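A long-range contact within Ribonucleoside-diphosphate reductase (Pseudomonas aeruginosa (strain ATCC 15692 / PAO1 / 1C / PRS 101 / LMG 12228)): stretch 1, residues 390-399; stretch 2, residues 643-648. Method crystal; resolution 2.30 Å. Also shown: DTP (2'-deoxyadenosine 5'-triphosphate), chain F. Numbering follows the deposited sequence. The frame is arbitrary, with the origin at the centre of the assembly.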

# COMPACT_ATOMS: atom_id res chain seq x y z
N HIS A 390 17.67 41.13 14.65
CA HIS A 390 18.86 41.57 15.37
C HIS A 390 18.80 41.16 16.84
O HIS A 390 19.79 40.70 17.40
N ASP A 391 17.63 41.32 17.47
CA ASP A 391 17.47 40.91 18.86
C ASP A 391 17.64 39.40 19.01
O ASP A 391 18.29 38.94 19.95
N ASN A 392 17.07 38.63 18.08
CA ASN A 392 17.25 37.18 18.10
C ASN A 392 18.73 36.82 18.17
O ASN A 392 19.14 35.98 18.98
N ALA A 393 19.54 37.46 17.33
CA ALA A 393 20.96 37.14 17.30
C ALA A 393 21.63 37.50 18.63
O ALA A 393 22.39 36.70 19.18
N MET A 394 21.34 38.70 19.16
CA MET A 394 21.99 39.13 20.40
C MET A 394 21.58 38.27 21.58
O MET A 394 22.42 37.89 22.41
N LEU A 395 20.29 37.95 21.69
CA LEU A 395 19.80 37.15 22.80
C LEU A 395 20.33 35.72 22.73
O LEU A 395 20.48 35.07 23.77
N SER A 396 20.63 35.23 21.54
CA SER A 396 21.14 33.88 21.33
C SER A 396 22.66 33.81 21.41
O SER A 396 23.22 32.71 21.32
N LYS A 397 23.34 34.95 21.57
CA LYS A 397 24.79 34.96 21.57
C LYS A 397 25.38 34.05 22.64
O LYS A 397 26.52 33.58 22.49
N PHE A 398 24.63 33.76 23.71
CA PHE A 398 25.09 32.87 24.78
C PHE A 398 24.03 31.82 25.09
O PHE A 398 23.60 31.64 26.23
N ALA A 399 23.58 31.11 24.05
CA ALA A 399 22.76 29.90 24.19
C ALA A 399 21.34 30.20 24.66
O ALA A 399 20.69 29.34 25.26
N TYR A 643 22.13 42.36 31.38
CA TYR A 643 21.20 42.48 30.27
C TYR A 643 21.91 43.02 29.03
O TYR A 643 22.59 44.05 29.10
N SER A 644 21.74 42.32 27.91
CA SER A 644 22.33 42.71 26.63
C SER A 644 21.43 43.67 25.87
O SER A 644 21.92 44.66 25.31
N VAL A 645 20.13 43.40 25.82
CA VAL A 645 19.18 44.25 25.11
C VAL A 645 18.36 45.03 26.13
O VAL A 645 17.91 44.44 27.13
N PRO A 646 18.13 46.33 25.92
CA PRO A 646 17.52 47.14 26.99
C PRO A 646 16.07 46.80 27.26
O PRO A 646 15.61 46.97 28.40
N GLN A 647 15.32 46.33 26.26
CA GLN A 647 13.92 46.00 26.49
C GLN A 647 13.74 44.72 27.30
O GLN A 647 12.63 44.47 27.78
N ALA A 648 14.79 43.92 27.46
CA ALA A 648 14.71 42.77 28.36
C ALA A 648 14.91 43.21 29.80
O ALA A 648 14.20 42.75 30.70

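A single valine is the hub here: Val645, one residue ahead of a helix, meets three side chains of a helix lying at least 250 residues away in sequence, and no clear hydrogen bond crosses between the two stretches. The contact is small, 249 Å² summed over both sides, and Val645 gives the largest share of any residue, 63 Å².

The backbones set the spacing. Asp391 and Val645 have their CA atoms 7.3 Å apart, and those of Met394 and Ser644 are 7.2 Å apart, a gap that side chains must fill. Asp391, Met394, Leu395 and Phe398 follow the i, i+3, i+4, i+7 pattern of one helical face, although Phe398 itself lies in the loop after the helix.

Val645 points toward this face with chi1 at -53° (m); both its methyls pack against Leu395, and CG1 also reaches Met394 and Asp391. CG2 of Val645 meets CD2 of Leu395 at 3.6 Å, the closest apolar approach in the contact. The CA-to-CB bond of Leu395 points sideways, but the m, t rotamer brings the end of the side chain nearer, so a residue not aimed at the partner still buries 41 Å² against it. CG1 of Val645 lies 4.1 Å from CB of Met394 and 4.3 Å from OD1 of Asp391. Met394 shows the reverse case: its CB points toward the other stretch, while the rest of the chain, m at chi1 and chi2 with chi3 at 98°, leads away. It therefore offers the base of its side chain to the valine.

Polar groups border this apolar patch. Asp391 (m) and Gln647 (p, with chi2 off the wells at -102°) both point toward the opposing stretch, and OD2 of Asp391 comes within 3.3 Å of NE2 of Gln647; the geometry leaves open whether they hydrogen-bond. Near the other end, Phe398 (m) presents the edge of its ring to Ser644, CE2 lying 4.4 Å from OG, a loose contact.

Hydrogen bonds within each stretch hold the supporting backbone. Leu395 N bonds to Asp391 O at 2.8 Å, Ser396 OG to Asn392 O at 2.9 Å, and Ala648 N to Val645 O at 3.2 Å in the first turn of the second helix.

Lys397 takes no part in the packing. Its all-t chain extends to the dATP, where NZ of Lys397 is modelled 2.2 Å from O1A of DTP and 3.1 Å from PA of DTP, too close for an ordinary non-bonded contact.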

# COMPACT_ATOMS: atom_id res chain seq x y z
CB HIS A 390 19.00 43.09 15.23
CG HIS A 390 20.22 43.65 15.90
ND1 HIS A 390 20.33 43.78 17.26
CD2 HIS A 390 21.36 44.16 15.38
CE1 HIS A 390 21.50 44.32 17.56
NE2 HIS A 390 22.14 44.56 16.43
CB ASP A 391 16.11 41.35 19.39
CG ASP A 391 15.98 42.86 19.49
OD1 ASP A 391 17.02 43.54 19.57
OD2 ASP A 391 14.84 43.36 19.51
CB ASN A 392 16.62 36.55 16.86
CG ASN A 392 15.15 36.21 17.05
OD1 ASN A 392 14.63 35.32 16.38
ND2 ASN A 392 14.48 36.91 17.95
CB ALA A 393 21.63 37.87 16.14
CB MET A 394 21.66 40.60 20.68
CG MET A 394 22.15 41.58 19.63
SD MET A 394 23.90 41.43 19.28
CE MET A 394 23.86 40.42 17.82
CB LEU A 395 18.27 37.15 22.81
CG LEU A 395 17.64 38.53 23.02
CD1 LEU A 395 16.15 38.51 22.72
CD2 LEU A 395 17.89 39.02 24.43
CB SER A 396 20.69 33.35 19.97
OG SER A 396 19.29 33.25 19.91
CB LYS A 397 25.28 36.40 21.76
CG LYS A 397 26.79 36.59 21.63
CD LYS A 397 27.15 38.06 21.55
CE LYS A 397 28.65 38.26 21.49
NZ LYS A 397 28.99 39.67 21.18
CB PHE A 398 25.45 33.67 26.04
CG PHE A 398 26.23 34.93 25.76
CD1 PHE A 398 27.56 34.87 25.40
CD2 PHE A 398 25.62 36.17 25.89
CE1 PHE A 398 28.27 36.04 25.15
CE2 PHE A 398 26.33 37.33 25.64
CZ PHE A 398 27.65 37.26 25.27
CB ALA A 399 23.42 28.88 25.13
CB TYR A 643 20.03 43.39 30.64
CG TYR A 643 19.19 42.83 31.76
CD1 TYR A 643 18.14 41.97 31.49
CD2 TYR A 643 19.44 43.17 33.09
CE1 TYR A 643 17.36 41.46 32.51
CE2 TYR A 643 18.67 42.66 34.12
CZ TYR A 643 17.63 41.79 33.82
OH TYR A 643 16.84 41.27 34.82
CB SER A 644 22.59 41.46 25.77
OG SER A 644 23.43 40.54 26.44
CB VAL A 645 18.28 43.44 24.17
CG1 VAL A 645 19.13 42.57 23.24
CG2 VAL A 645 17.31 42.58 24.95
CB PRO A 646 17.69 48.57 26.47
CG PRO A 646 17.69 48.42 24.99
CD PRO A 646 18.37 47.11 24.70
CB GLN A 647 13.17 45.90 25.16
CG GLN A 647 13.89 45.09 24.09
CD GLN A 647 14.57 45.96 23.05
OE1 GLN A 647 15.34 46.85 23.38
NE2 GLN A 647 14.27 45.70 21.78
CB ALA A 648 15.75 41.72 27.96
PG DTP F . 35.27 40.08 21.32
O1G DTP F . 35.35 38.59 21.13
O2G DTP F . 35.85 40.86 20.14
O3G DTP F . 35.95 40.56 22.60
PB DTP F . 32.88 41.64 20.70
O1B DTP F . 31.76 42.10 21.56
O2B DTP F . 33.77 42.81 20.29
O3B DTP F . 33.75 40.55 21.46
PA DTP F . 31.34 39.72 19.17
O1A DTP F . 29.95 40.19 19.29
O2A DTP F . 31.62 38.68 20.26
O3A DTP F . 32.33 40.94 19.38
O5' DTP F . 31.71 39.06 17.77
C5' DTP F . 33.05 38.85 17.30
C4' DTP F . 32.98 37.86 16.16
O4' DTP F . 32.47 36.61 16.65
C3' DTP F . 32.08 38.27 14.99
O3' DTP F . 32.67 37.86 13.76
C2' DTP F . 30.79 37.52 15.28
C1' DTP F . 31.29 36.25 15.95
N9 DTP F . 30.35 35.68 16.91
C8 DTP F . 30.02 36.18 18.14
N7 DTP F . 29.11 35.48 18.77
C5 DTP F . 28.82 34.44 17.90
C6 DTP F . 27.93 33.35 17.98
N6 DTP F . 27.13 33.13 19.02
N1 DTP F . 27.89 32.50 16.93
C2 DTP F . 28.69 32.73 15.88
N3 DTP F . 29.56 33.72 15.70
C4 DTP F . 29.58 34.55 16.75